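PDB 4CV7: virulence associated protein VAPB from Rhodococcus equi, which is a plasmid-encoded virulence-associated protein, probably secreted, whose eight-stranded antiparallel beta-barrel core is built from two Greek-key motifs and whose molecular activity remains unknown. Local coordinates for residues Q19-Y24 with G44-T49; L50-S53 with R57-K60; V63-N68 with L74-F79. One frame throughout, in Å; residues are numbered along the deposited sequence.

Contact 1 of 3, residues Q19-Y24 with G44-T49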
ATOM      1  N   GLN A  19       2.896 -11.099   2.725  1.00 15.74           N
ATOM      2  CA  GLN A  19       1.870 -10.543   1.770  1.00 16.11           C
ATOM      3  C   GLN A  19       2.530  -9.787   0.669  1.00 17.10           C
ATOM      4  O   GLN A  19       3.454  -8.981   0.875  1.00 18.21           O
ATOM      5  CB  GLN A  19       0.935  -9.544   2.496  1.00 16.19           C
ATOM      6  CG  GLN A  19       0.200 -10.232   3.640  1.00 16.27           C
ATOM      7  CD  GLN A  19       0.978 -10.210   4.949  1.00 17.07           C
ATOM      8  OE1 GLN A  19       1.568  -9.169   5.236  1.00 18.22           O
ATOM      9  NE2 GLN A  19       1.028 -11.318   5.651  1.00 18.40           N
ATOM     10  N   LYS A  20       2.003  -9.971  -0.573  1.00 16.20           N
ATOM     11  CA  LYS A  20       2.386  -9.119  -1.684  1.00 16.10           C
ATOM     12  C   LYS A  20       1.257  -8.145  -1.981  1.00 15.11           C
ATOM     13  O   LYS A  20       0.109  -8.528  -2.129  1.00 17.23           O
ATOM     14  CB  LYS A  20       2.537 -10.027  -2.879  1.00 17.64           C
ATOM     15  CG  LYS A  20       2.830  -9.206  -4.139  1.00 19.34           C
ATOM     16  CD  LYS A  20       4.171  -8.580  -4.263  1.00 21.29           C
ATOM     17  CE  LYS A  20       5.188  -9.427  -4.914  1.00 24.76           C
ATOM     18  NZ  LYS A  20       6.480  -8.666  -4.928  1.00 26.03           N
ATOM     19  N   PHE A  21       1.604  -6.843  -1.985  1.00 15.06           N
ATOM     20  CA  PHE A  21       0.672  -5.812  -2.304  1.00 15.24           C
ATOM     21  C   PHE A  21       0.996  -5.189  -3.690  1.00 15.65           C
ATOM     22  O   PHE A  21       2.176  -4.979  -3.988  1.00 16.33           O
ATOM     23  CB  PHE A  21       0.736  -4.642  -1.252  1.00 16.00           C
ATOM     24  CG  PHE A  21       0.052  -4.891   0.050  1.00 16.54           C
ATOM     25  CD1 PHE A  21       0.580  -5.790   0.958  1.00 15.83           C
ATOM     26  CD2 PHE A  21      -1.126  -4.219   0.394  1.00 18.49           C
ATOM     27  CE1 PHE A  21      -0.029  -6.032   2.183  1.00 16.03           C
ATOM     28  CE2 PHE A  21      -1.751  -4.484   1.631  1.00 18.79           C
ATOM     29  CZ  PHE A  21      -1.171  -5.361   2.501  1.00 17.21           C
ATOM     30  N   HIS A  22      -0.042  -4.838  -4.428  1.00 16.94           N
ATOM     31  CA  HIS A  22       0.064  -3.959  -5.625  1.00 18.47           C
ATOM     32  C   HIS A  22      -0.917  -2.865  -5.422  1.00 19.29           C
ATOM     33  O   HIS A  22      -2.060  -3.035  -4.994  1.00 20.75           O
ATOM     34  CB  HIS A  22      -0.219  -4.709  -6.901  1.00 21.68           C
ATOM     35  CG  HIS A  22       0.849  -5.696  -7.195  1.00 24.67           C
ATOM     36  ND1 HIS A  22       0.720  -7.029  -6.940  1.00 29.27           N
ATOM     37  CD2 HIS A  22       2.059  -5.535  -7.764  1.00 29.34           C
ATOM     38  CE1 HIS A  22       1.815  -7.661  -7.351  1.00 30.20           C
ATOM     39  NE2 HIS A  22       2.631  -6.774  -7.870  1.00 30.18           N
ATOM     40  N   VAL A  23      -0.512  -1.686  -5.770  1.00 17.02           N
ATOM     41  CA  VAL A  23      -1.424  -0.563  -5.897  1.00 17.06           C
ATOM     42  C   VAL A  23      -1.238   0.126  -7.217  1.00 16.70           C
ATOM     43  O   VAL A  23      -0.094   0.420  -7.617  1.00 16.96           O
ATOM     44  CB  VAL A  23      -1.230   0.540  -4.780  1.00 19.14           C
ATOM     45  CG1 VAL A  23      -2.170   1.712  -4.922  1.00 20.31           C
ATOM     46  CG2 VAL A  23      -1.346  -0.080  -3.411  1.00 21.12           C
ATOM     47  N   TYR A  24      -2.304   0.502  -7.872  1.00 16.49           N
ATOM     48  CA  TYR A  24      -2.268   1.223  -9.156  1.00 17.73           C
ATOM     49  C   TYR A  24      -2.648   2.666  -8.835  1.00 17.36           C
ATOM     50  O   TYR A  24      -3.790   2.944  -8.437  1.00 19.18           O
ATOM     51  CB  TYR A  24      -3.179   0.543 -10.168  1.00 20.38           C
ATOM     52  CG  TYR A  24      -2.733  -0.930 -10.293  1.00 22.40           C
ATOM     53  CD1 TYR A  24      -1.575  -1.198 -10.993  1.00 27.87           C
ATOM     54  CD2 TYR A  24      -3.329  -1.997  -9.612  1.00 25.15           C
ATOM     55  CE1 TYR A  24      -1.049  -2.462 -11.083  1.00 27.82           C
ATOM     56  CE2 TYR A  24      -2.744  -3.296  -9.691  1.00 27.78           C
ATOM     57  CZ  TYR A  24      -1.632  -3.485 -10.425  1.00 29.99           C
ATOM     58  OH  TYR A  24      -0.948  -4.656 -10.608  1.00 37.38           O
ATOM     59  N   GLY A  44      -7.247 -10.642  -2.117  1.00 24.65           N
ATOM     60  CA  GLY A  44      -8.348  -9.783  -2.453  1.00 25.67           C
ATOM     61  C   GLY A  44      -7.983  -8.492  -3.127  1.00 23.87           C
ATOM     62  O   GLY A  44      -6.867  -8.147  -3.119  1.00 22.47           O
ATOM     63  N   ALA A  45      -8.938  -7.832  -3.714  1.00 24.93           N
ATOM     64  CA  ALA A  45      -8.794  -6.544  -4.381  1.00 23.82           C
ATOM     65  C   ALA A  45      -9.411  -5.455  -3.471  1.00 22.57           C
ATOM     66  O   ALA A  45     -10.240  -5.737  -2.616  1.00 24.10           O
ATOM     67  CB  ALA A  45      -9.328  -6.557  -5.799  1.00 26.45           C
ATOM     68  N   PHE A  46      -8.945  -4.221  -3.661  1.00 21.03           N
ATOM     69  CA  PHE A  46      -9.445  -3.115  -2.922  1.00 20.98           C
ATOM     70  C   PHE A  46      -9.518  -1.864  -3.796  1.00 21.02           C
ATOM     71  O   PHE A  46      -8.786  -1.706  -4.771  1.00 20.54           O
ATOM     72  CB  PHE A  46      -8.686  -2.955  -1.605  1.00 20.67           C
ATOM     73  CG  PHE A  46      -7.216  -2.681  -1.766  1.00 20.45           C
ATOM     74  CD1 PHE A  46      -6.758  -1.402  -2.047  1.00 21.66           C
ATOM     75  CD2 PHE A  46      -6.244  -3.705  -1.648  1.00 20.45           C
ATOM     76  CE1 PHE A  46      -5.430  -1.158  -2.191  1.00 21.94           C
ATOM     77  CE2 PHE A  46      -4.900  -3.465  -1.804  1.00 20.81           C
ATOM     78  CZ  PHE A  46      -4.503  -2.174  -2.056  1.00 22.05           C
ATOM     79  N   TRP A  47     -10.420  -0.962  -3.374  1.00 21.60           N
ATOM     80  CA  TRP A  47     -10.525   0.351  -3.959  1.00 21.75           C
ATOM     81  C   TRP A  47     -10.381   1.325  -2.879  1.00 21.46           C
ATOM     82  O   TRP A  47     -10.795   1.098  -1.756  1.00 23.36           O
ATOM     83  CB  TRP A  47     -11.962   0.525  -4.582  1.00 23.64           C
ATOM     84  CG  TRP A  47     -11.980  -0.453  -5.644  1.00 27.73           C
ATOM     85  CD1 TRP A  47     -11.543  -0.261  -6.892  1.00 28.49           C
ATOM     86  CD2 TRP A  47     -12.204  -1.861  -5.498  1.00 31.43           C
ATOM     87  NE1 TRP A  47     -11.499  -1.431  -7.562  1.00 31.95           N
ATOM     88  CE2 TRP A  47     -11.860  -2.448  -6.708  1.00 32.26           C
ATOM     89  CE3 TRP A  47     -12.642  -2.679  -4.439  1.00 33.76           C
ATOM     90  CZ2 TRP A  47     -11.956  -3.834  -6.924  1.00 36.79           C
ATOM     91  CZ3 TRP A  47     -12.740  -4.068  -4.647  1.00 37.07           C
ATOM     92  CH2 TRP A  47     -12.407  -4.627  -5.875  1.00 37.83           C
ATOM     93  N   GLY A  48      -9.828   2.450  -3.187  1.00 18.07           N
ATOM     94  CA  GLY A  48      -9.722   3.470  -2.178  1.00 18.44           C
ATOM     95  C   GLY A  48      -9.133   4.799  -2.662  1.00 16.98           C
ATOM     96  O   GLY A  48      -9.231   5.057  -3.862  1.00 18.42           O
ATOM     97  N   THR A  49      -8.683   5.604  -1.713  1.00 16.48           N
ATOM     98  CA  THR A  49      -8.180   6.910  -1.989  1.00 16.73           C
ATOM     99  C   THR A  49      -6.775   7.029  -1.496  1.00 15.79           C
ATOM    100  O   THR A  49      -6.505   6.730  -0.321  1.00 14.89           O
ATOM    101  CB  THR A  49      -9.096   7.973  -1.349  1.00 18.31           C
ATOM    102  OG1 THR A  49     -10.448   7.792  -1.863  1.00 21.33           O
ATOM    103  CG2 THR A  49      -8.659   9.378  -1.626  1.00 18.15           C
TER

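Contact 2 of 3, residues L50-S53 with R57-K60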
ATOM      1  N   LEU A  50      -5.899   7.513  -2.306  1.00 15.66           N
ATOM      2  CA  LEU A  50      -4.566   7.934  -1.946  1.00 15.18           C
ATOM      3  C   LEU A  50      -4.590   9.433  -1.544  1.00 15.83           C
ATOM      4  O   LEU A  50      -5.084  10.259  -2.350  1.00 17.14           O
ATOM      5  CB  LEU A  50      -3.597   7.739  -3.143  1.00 15.60           C
ATOM      6  CG  LEU A  50      -2.183   8.320  -2.972  1.00 15.58           C
ATOM      7  CD1 LEU A  50      -1.343   7.673  -1.915  1.00 14.68           C
ATOM      8  CD2 LEU A  50      -1.427   8.306  -4.318  1.00 16.77           C
ATOM      9  N   PHE A  51      -4.056   9.770  -0.385  1.00 14.74           N
ATOM     10  CA  PHE A  51      -3.905  11.095   0.105  1.00 14.93           C
ATOM     11  C   PHE A  51      -2.434  11.399   0.154  1.00 15.07           C
ATOM     12  O   PHE A  51      -1.647  10.665   0.842  1.00 14.80           O
ATOM     13  CB  PHE A  51      -4.500  11.251   1.488  1.00 16.17           C
ATOM     14  CG  PHE A  51      -5.959  10.892   1.610  1.00 16.28           C
ATOM     15  CD1 PHE A  51      -6.332   9.585   1.660  1.00 16.88           C
ATOM     16  CD2 PHE A  51      -6.875  11.870   1.670  1.00 19.61           C
ATOM     17  CE1 PHE A  51      -7.672   9.239   1.811  1.00 18.93           C
ATOM     18  CE2 PHE A  51      -8.267  11.558   1.841  1.00 21.27           C
ATOM     19  CZ  PHE A  51      -8.598  10.208   1.912  1.00 20.21           C
ATOM     20  N   THR A  52      -1.964  12.436  -0.490  1.00 14.56           N
ATOM     21  CA  THR A  52      -0.561  12.883  -0.381  1.00 15.48           C
ATOM     22  C   THR A  52      -0.397  14.326  -0.675  1.00 16.39           C
ATOM     23  O   THR A  52      -1.113  14.831  -1.596  1.00 17.79           O
ATOM     24  CB  THR A  52       0.387  12.042  -1.246  1.00 14.47           C
ATOM     25  OG1 THR A  52       1.729  12.477  -0.995  1.00 15.38           O
ATOM     26  CG2 THR A  52       0.084  12.144  -2.658  1.00 15.53           C
ATOM     27  N   SER A  53       0.444  15.023   0.034  1.00 17.21           N
ATOM     28  CA  SER A  53       0.769  16.392  -0.238  0.66 18.54           C
ATOM     29  C   SER A  53       1.876  16.554  -1.297  1.00 18.12           C
ATOM     30  O   SER A  53       2.112  17.687  -1.743  1.00 19.28           O
ATOM     31  CB  SER A  53       1.127  17.092   1.041  0.66 21.24           C
ATOM     32  OG  SER A  53       2.290  16.507   1.572  0.66 21.88           O
ATOM     33  N   ARG A  57       7.133  13.132  -4.707  1.00 14.46           N
ATOM     34  CA  ARG A  57       7.989  12.724  -3.613  1.00 13.71           C
ATOM     35  C   ARG A  57       7.595  11.308  -3.127  1.00 13.02           C
ATOM     36  O   ARG A  57       8.476  10.503  -2.756  1.00 13.05           O
ATOM     37  CB  ARG A  57       7.946  13.747  -2.507  1.00 14.49           C
ATOM     38  CG  ARG A  57       8.941  13.456  -1.388  1.00 15.38           C
ATOM     39  CD  ARG A  57       8.879  14.497  -0.336  1.00 17.69           C
ATOM     40  NE  ARG A  57       9.931  14.352   0.636  1.00 17.84           N
ATOM     41  CZ  ARG A  57      10.291  15.284   1.495  1.00 19.08           C
ATOM     42  NH1 ARG A  57       9.758  16.448   1.473  1.00 20.48           N
ATOM     43  NH2 ARG A  57      11.332  14.987   2.284  1.00 18.71           N
ATOM     44  N   LEU A  58       6.279  11.042  -3.076  1.00 12.37           N
ATOM     45  CA  LEU A  58       5.803   9.729  -2.688  1.00 12.13           C
ATOM     46  C   LEU A  58       6.415   8.680  -3.614  1.00 12.54           C
ATOM     47  O   LEU A  58       7.003   7.683  -3.191  1.00 11.96           O
ATOM     48  CB  LEU A  58       4.301   9.682  -2.734  1.00 12.48           C
ATOM     49  CG  LEU A  58       3.666   8.277  -2.572  1.00 12.52           C
ATOM     50  CD1 LEU A  58       3.708   7.828  -1.127  1.00 12.30           C
ATOM     51  CD2 LEU A  58       2.219   8.370  -3.073  1.00 13.19           C
ATOM     52  N   TYR A  59       6.347   8.956  -4.918  1.00 13.12           N
ATOM     53  CA  TYR A  59       6.814   8.001  -5.861  1.00 13.56           C
ATOM     54  C   TYR A  59       8.329   7.865  -5.843  1.00 13.38           C
ATOM     55  O   TYR A  59       8.825   6.772  -6.043  1.00 14.65           O
ATOM     56  CB  TYR A  59       6.317   8.422  -7.250  1.00 14.98           C
ATOM     57  CG  TYR A  59       4.803   8.241  -7.468  1.00 14.96           C
ATOM     58  CD1 TYR A  59       4.031   7.465  -6.654  1.00 14.88           C
ATOM     59  CD2 TYR A  59       4.194   8.846  -8.581  1.00 16.12           C
ATOM     60  CE1 TYR A  59       2.696   7.252  -6.933  1.00 15.29           C
ATOM     61  CE2 TYR A  59       2.851   8.638  -8.868  1.00 16.59           C
ATOM     62  CZ  TYR A  59       2.149   7.807  -8.056  1.00 15.50           C
ATOM     63  OH  TYR A  59       0.815   7.497  -8.337  1.00 17.38           O
ATOM     64  N   LYS A  60       9.038   8.951  -5.669  1.00 13.74           N
ATOM     65  CA  LYS A  60      10.489   8.845  -5.630  0.64 15.13           C
ATOM     66  C   LYS A  60      11.010   8.193  -4.367  1.00 14.28           C
ATOM     67  O   LYS A  60      11.969   7.413  -4.432  1.00 17.63           O
ATOM     68  CB  LYS A  60      11.208  10.130  -5.728  0.64 16.90           C
ATOM     69  CG  LYS A  60      12.674   9.925  -6.071  0.64 19.74           C
ATOM     70  CD  LYS A  60      13.444  11.106  -5.775  0.64 21.12           C
ATOM     71  CE  LYS A  60      14.872  10.829  -5.411  0.64 21.37           C
ATOM     72  NZ  LYS A  60      15.018  11.246  -4.001  0.64 17.65           N
TER

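Contact 3 of 3, residues V63-N68 with L74-F79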
ATOM      1  N   VAL A  63      10.212   3.773   0.319  1.00 12.03           N
ATOM      2  CA  VAL A  63      10.940   2.517   0.477  1.00 12.76           C
ATOM      3  C   VAL A  63      10.257   1.484   1.298  1.00 12.61           C
ATOM      4  O   VAL A  63      10.639   0.295   1.284  1.00 12.98           O
ATOM      5  CB  VAL A  63      12.419   2.733   0.961  1.00 13.98           C
ATOM      6  CG1 VAL A  63      13.193   3.676   0.041  1.00 14.71           C
ATOM      7  CG2 VAL A  63      12.465   3.186   2.440  1.00 14.84           C
ATOM      8  N   SER A  64       9.320   1.910   2.110  1.00 12.47           N
ATOM      9  CA  SER A  64       8.625   0.965   3.051  1.00 13.36           C
ATOM     10  C   SER A  64       7.216   1.376   3.193  1.00 12.27           C
ATOM     11  O   SER A  64       6.771   2.442   2.797  1.00 13.41           O
ATOM     12  CB  SER A  64       9.302   0.897   4.364  1.00 13.54           C
ATOM     13  OG  SER A  64       9.047   2.061   5.118  1.00 15.33           O
ATOM     14  N   PHE A  65       6.428   0.443   3.734  1.00 11.52           N
ATOM     15  CA  PHE A  65       4.989   0.670   3.961  1.00 11.80           C
ATOM     16  C   PHE A  65       4.556  -0.128   5.178  1.00 11.75           C
ATOM     17  O   PHE A  65       5.151  -1.132   5.509  1.00 12.33           O
ATOM     18  CB  PHE A  65       4.133   0.413   2.715  1.00 11.88           C
ATOM     19  CG  PHE A  65       3.953  -1.028   2.360  1.00 12.49           C
ATOM     20  CD1 PHE A  65       5.025  -1.864   2.036  1.00 12.66           C
ATOM     21  CD2 PHE A  65       2.701  -1.663   2.485  1.00 12.67           C
ATOM     22  CE1 PHE A  65       4.827  -3.223   1.745  1.00 13.47           C
ATOM     23  CE2 PHE A  65       2.530  -3.005   2.203  1.00 13.83           C
ATOM     24  CZ  PHE A  65       3.599  -3.763   1.842  1.00 13.78           C
ATOM     25  N   GLN A  66       3.442   0.349   5.772  1.00 11.75           N
ATOM     26  CA  GLN A  66       2.800  -0.367   6.832  1.00 11.63           C
ATOM     27  C   GLN A  66       1.333  -0.351   6.619  1.00 12.31           C
ATOM     28  O   GLN A  66       0.802   0.622   6.112  1.00 14.55           O
ATOM     29  CB  GLN A  66       3.091   0.243   8.223  1.00 12.52           C
ATOM     30  CG  GLN A  66       4.563   0.193   8.586  1.00 13.90           C
ATOM     31  CD  GLN A  66       4.912   0.997   9.862  1.00 15.93           C
ATOM     32  OE1 GLN A  66       4.016   1.356  10.542  1.00 20.20           O
ATOM     33  NE2 GLN A  66       6.059   1.639   9.860  1.00 18.64           N
ATOM     34  N   TYR A  67       0.678  -1.427   6.956  1.00 12.08           N
ATOM     35  CA  TYR A  67      -0.796  -1.506   6.821  1.00 13.03           C
ATOM     36  C   TYR A  67      -1.470  -1.832   8.135  1.00 15.06           C
ATOM     37  O   TYR A  67      -0.849  -2.459   9.010  1.00 15.86           O
ATOM     38  CB  TYR A  67      -1.153  -2.514   5.687  1.00 13.98           C
ATOM     39  CG  TYR A  67      -0.859  -3.952   6.020  1.00 15.90           C
ATOM     40  CD1 TYR A  67      -1.746  -4.681   6.917  1.00 17.59           C
ATOM     41  CD2 TYR A  67       0.291  -4.593   5.616  1.00 15.39           C
ATOM     42  CE1 TYR A  67      -1.495  -5.984   7.225  1.00 20.30           C
ATOM     43  CE2 TYR A  67       0.491  -5.911   5.860  1.00 16.72           C
ATOM     44  CZ  TYR A  67      -0.347  -6.566   6.654  1.00 18.67           C
ATOM     45  OH  TYR A  67      -0.171  -7.885   7.026  1.00 21.75           O
ATOM     46  N   ASN A  68      -2.734  -1.467   8.251  1.00 14.04           N
ATOM     47  CA  ASN A  68      -3.510  -1.696   9.480  1.00 16.45           C
ATOM     48  C   ASN A  68      -4.900  -1.911   9.029  1.00 16.99           C
ATOM     49  O   ASN A  68      -5.528  -1.033   8.365  1.00 15.82           O
ATOM     50  CB  ASN A  68      -3.383  -0.446  10.423  1.00 17.20           C
ATOM     51  CG  ASN A  68      -4.177  -0.619  11.734  1.00 21.07           C
ATOM     52  OD1 ASN A  68      -5.410  -0.832  11.715  1.00 21.40           O
ATOM     53  ND2 ASN A  68      -3.527  -0.388  12.878  1.00 23.53           N
ATOM     54  N   LEU A  74      -9.029  -0.513   5.439  1.00 15.84           N
ATOM     55  CA  LEU A  74      -7.616  -0.826   5.224  1.00 14.98           C
ATOM     56  C   LEU A  74      -6.825   0.432   5.072  1.00 16.31           C
ATOM     57  O   LEU A  74      -7.021   1.106   4.118  1.00 17.90           O
ATOM     58  CB  LEU A  74      -7.417  -1.775   4.028  1.00 18.29           C
ATOM     59  CG  LEU A  74      -6.027  -2.030   3.515  1.00 20.39           C
ATOM     60  CD1 LEU A  74      -5.235  -2.712   4.565  1.00 22.06           C
ATOM     61  CD2 LEU A  74      -6.030  -2.919   2.263  1.00 22.75           C
ATOM     62  N   ASN A  75      -5.907   0.675   6.000  1.00 14.21           N
ATOM     63  CA  ASN A  75      -5.048   1.802   5.934  1.00 14.14           C
ATOM     64  C   ASN A  75      -3.656   1.345   5.504  1.00 14.50           C
ATOM     65  O   ASN A  75      -3.134   0.353   5.991  1.00 14.04           O
ATOM     66  CB  ASN A  75      -4.943   2.447   7.300  1.00 15.98           C
ATOM     67  CG  ASN A  75      -4.170   3.674   7.242  1.00 19.63           C
ATOM     68  OD1 ASN A  75      -2.995   3.732   7.605  1.00 23.56           O
ATOM     69  ND2 ASN A  75      -4.791   4.648   6.789  1.00 23.37           N
ATOM     70  N   ILE A  76      -3.079   2.080   4.549  1.00 13.50           N
ATOM     71  CA  ILE A  76      -1.680   1.809   4.108  1.00 13.30           C
ATOM     72  C   ILE A  76      -0.928   3.111   4.191  1.00 12.69           C
ATOM     73  O   ILE A  76      -1.289   4.085   3.542  1.00 13.93           O
ATOM     74  CB  ILE A  76      -1.586   1.271   2.671  1.00 13.87           C
ATOM     75  CG1 ILE A  76      -2.405  -0.015   2.537  1.00 15.58           C
ATOM     76  CG2 ILE A  76      -0.172   0.982   2.366  1.00 14.16           C
ATOM     77  CD1 ILE A  76      -2.676  -0.399   1.069  1.00 17.73           C
ATOM     78  N   ASN A  77       0.164   3.112   4.973  1.00 11.99           N
ATOM     79  CA  ASN A  77       1.063   4.303   5.065  1.00 12.07           C
ATOM     80  C   ASN A  77       2.347   4.020   4.325  1.00 11.94           C
ATOM     81  O   ASN A  77       2.879   2.899   4.425  1.00 11.96           O
ATOM     82  CB  ASN A  77       1.380   4.563   6.531  1.00 12.35           C
ATOM     83  CG  ASN A  77       0.177   5.035   7.323  1.00 12.61           C
ATOM     84  OD1 ASN A  77      -0.723   5.674   6.818  1.00 13.54           O
ATOM     85  ND2 ASN A  77       0.172   4.695   8.616  1.00 13.76           N
ATOM     86  N   PHE A  78       2.853   5.067   3.677  1.00 11.78           N
ATOM     87  CA  PHE A  78       4.119   4.966   2.949  1.00 12.01           C
ATOM     88  C   PHE A  78       5.174   5.807   3.566  1.00 11.53           C
ATOM     89  O   PHE A  78       4.914   6.950   3.990  1.00 11.92           O
ATOM     90  CB  PHE A  78       3.932   5.413   1.490  1.00 12.03           C
ATOM     91  CG  PHE A  78       2.889   4.621   0.749  1.00 12.29           C
ATOM     92  CD1 PHE A  78       3.239   3.396   0.218  1.00 12.62           C
ATOM     93  CD2 PHE A  78       1.588   5.083   0.577  1.00 12.87           C
ATOM     94  CE1 PHE A  78       2.302   2.639  -0.464  1.00 13.37           C
ATOM     95  CE2 PHE A  78       0.680   4.287  -0.106  1.00 13.32           C
ATOM     96  CZ  PHE A  78       1.030   3.109  -0.653  1.00 12.98           C
ATOM     97  N   PHE A  79       6.396   5.283   3.644  1.00 11.66           N
ATOM     98  CA  PHE A  79       7.525   5.940   4.298  1.00 12.01           C
ATOM     99  C   PHE A  79       8.797   5.941   3.491  1.00 11.87           C
ATOM    100  O   PHE A  79       9.050   5.065   2.650  1.00 12.40           O
ATOM    101  CB  PHE A  79       7.861   5.277   5.627  1.00 11.95           C
ATOM    102  CG  PHE A  79       6.651   5.173   6.540  1.00 11.92           C
ATOM    103  CD1 PHE A  79       6.341   6.189   7.430  1.00 12.25           C
ATOM    104  CD2 PHE A  79       5.866   4.060   6.588  1.00 12.00           C
ATOM    105  CE1 PHE A  79       5.213   6.124   8.224  1.00 12.50           C
ATOM    106  CE2 PHE A  79       4.748   4.005   7.378  1.00 12.03           C
ATOM    107  CZ  PHE A  79       4.448   4.989   8.256  1.00 11.94           C
TER

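Contact 1 of 3, residues Q19-Y24 with G44-T49
F46 sends its ring across to strand 18-25, where the far end of the ring meets the side chains of F21 and V23 and the carbonyl O of H22. A chi1 of 62°, with CG between the backbone N and the carbonyl carbon, carries the ring toward that strand. CZ comes 4.0 Å from CG2 of V23, a methyl that meets the ring at its edge, near its plane. The two side chains cross at about a right angle. CZ of F46 also lies 3.9 Å from the carbonyl O of H22, and CE2 is 4.4 Å from CD2 of F21, the two rings meeting obliquely. No hydrogen bond links the segments; the axes of the two short strand segments come no closer than 9.1 Å and cross at -38°. H22 turns its imidazole away from F46, and the nearest atom of its side chain is about 2 Å from a bound cobalt(II) ion. The two strands are second neighbours in the closed barrel, on either side of strand 4-14, and meet on its inner face through F46. Strand 18-25 is hydrogen-bonded between strands 4-14 and 29-37, while I89 of strand 85-91 packs on V23 and A91 on F46.

Contact 2 of 3, residues L50-S53 with R57-K60
OG1 of T52 is held by two hydrogen bonds, one to the carbonyl O of L86 on the neighbouring strand 85-91 and one to the backbone N of D54, just beyond the end of strand 42-52. The same oxygen lies 4.2 Å from CB of L58, so a polar atom in a buried position is satisfied while it borders the aliphatic stem of a leucine. The arrangement is a strand-turn-helix connection at one end of the beta-barrel: the chain leaves the sheet after T52, turns, and enters the short helix 55-61, which folds back over the strand end. D54 takes part on the helix side as well, its OD1 accepting a hydrogen bond from the backbone N of R57.

Apolar contact supplies the link between the two segments themselves, with no hydrogen bond running directly from one to the other. L50 and L58 both point toward the opposing segment and reach each other tip to tip. In each, CG is anti to the backbone N (chi1 172° in L50 and 170° in L58), which carries the branched ends toward each other between strand and helix. L86 also packs on L58, and L50 is flanked by V8 and I89 from the adjoining strands and by P26 from a loop. Y59, the next residue of the helix, stays at the margin of the contact; its OH is hydrogen-bonded to the carbonyl O of P26, and its ring meets that of W107. Between the leucines, CD2 of L58 rests against both methyls of L50, 3.8 Å from CD1 and 3.9 Å from CD2.

Contact 3 of 3, residues V63-N68 with L74-F79
F79 lays its side chain along strand 64-68, meeting S64 first and Q66 last. Its CB lies 3.5 Å from OG of S64; farther out, CD2 is 4.0 Å from the same oxygen and CG slightly more distant. At the end of the ring, CE2 lies 3.7 Å from NE2 of Q66, and CZ also touches that amide. With CG anti to the carbonyl carbon (chi1 -53°), the F79 ring is directed along the sheet toward Q66. The glutamine chain is extended beyond CG and crosses the phenylalanine at about a right angle, with the amide and ring planes 29° apart.

The other face of the sheet is largely apolar, with F65, Y67, I76 and F78 on it. F65 and I76 run side by side, pointing the same way, and CG2 of I76 reaches the edge of the F65 ring at CD2, 3.9 Å away. F78 packs against CB of F65, and CB of Y67 touches both L74 and I76. This face joins the barrel core, where F21 and F31 meet the F65 ring edge-to-face.

Paired backbone bonds link S64 with F79, Q66 with N77 and N68 with N75; the shortest runs from N of N77 to O of Q66, at 2.8 Å. F65-F78 and Y67-I76 are the non-hydrogen-bonded pairs between them. At the start of the ladder O of F79 accepts from both V63 N (2.9 Å) and S64 N (3.2 Å). Two residues thus face one, a classic beta bulge opening an antiparallel beta hairpin of the Greek-key barrel.

In the fold
From the N terminus, strand 18-25 comes first, and contact 1 closes the loop from it through strand 29-37 to strand 42-52. Contact 2 opens as that last strand continues, and makes a short closure with helix 55-61. The helix leads directly into strand 64-68, whose hairpin with strand 74-79 is contact 3. The three closures follow in series; none encloses or crosses another. In space they converge on the barrel interior: F21 of contact 1 packs on F65 and Y67, and F46 on L74, of contact 3, while CD1 of L58 from contact 2 reaches CB of F78. Contact between second-neighbour strands, end-covering helix and hairpin thereby join one apolar core.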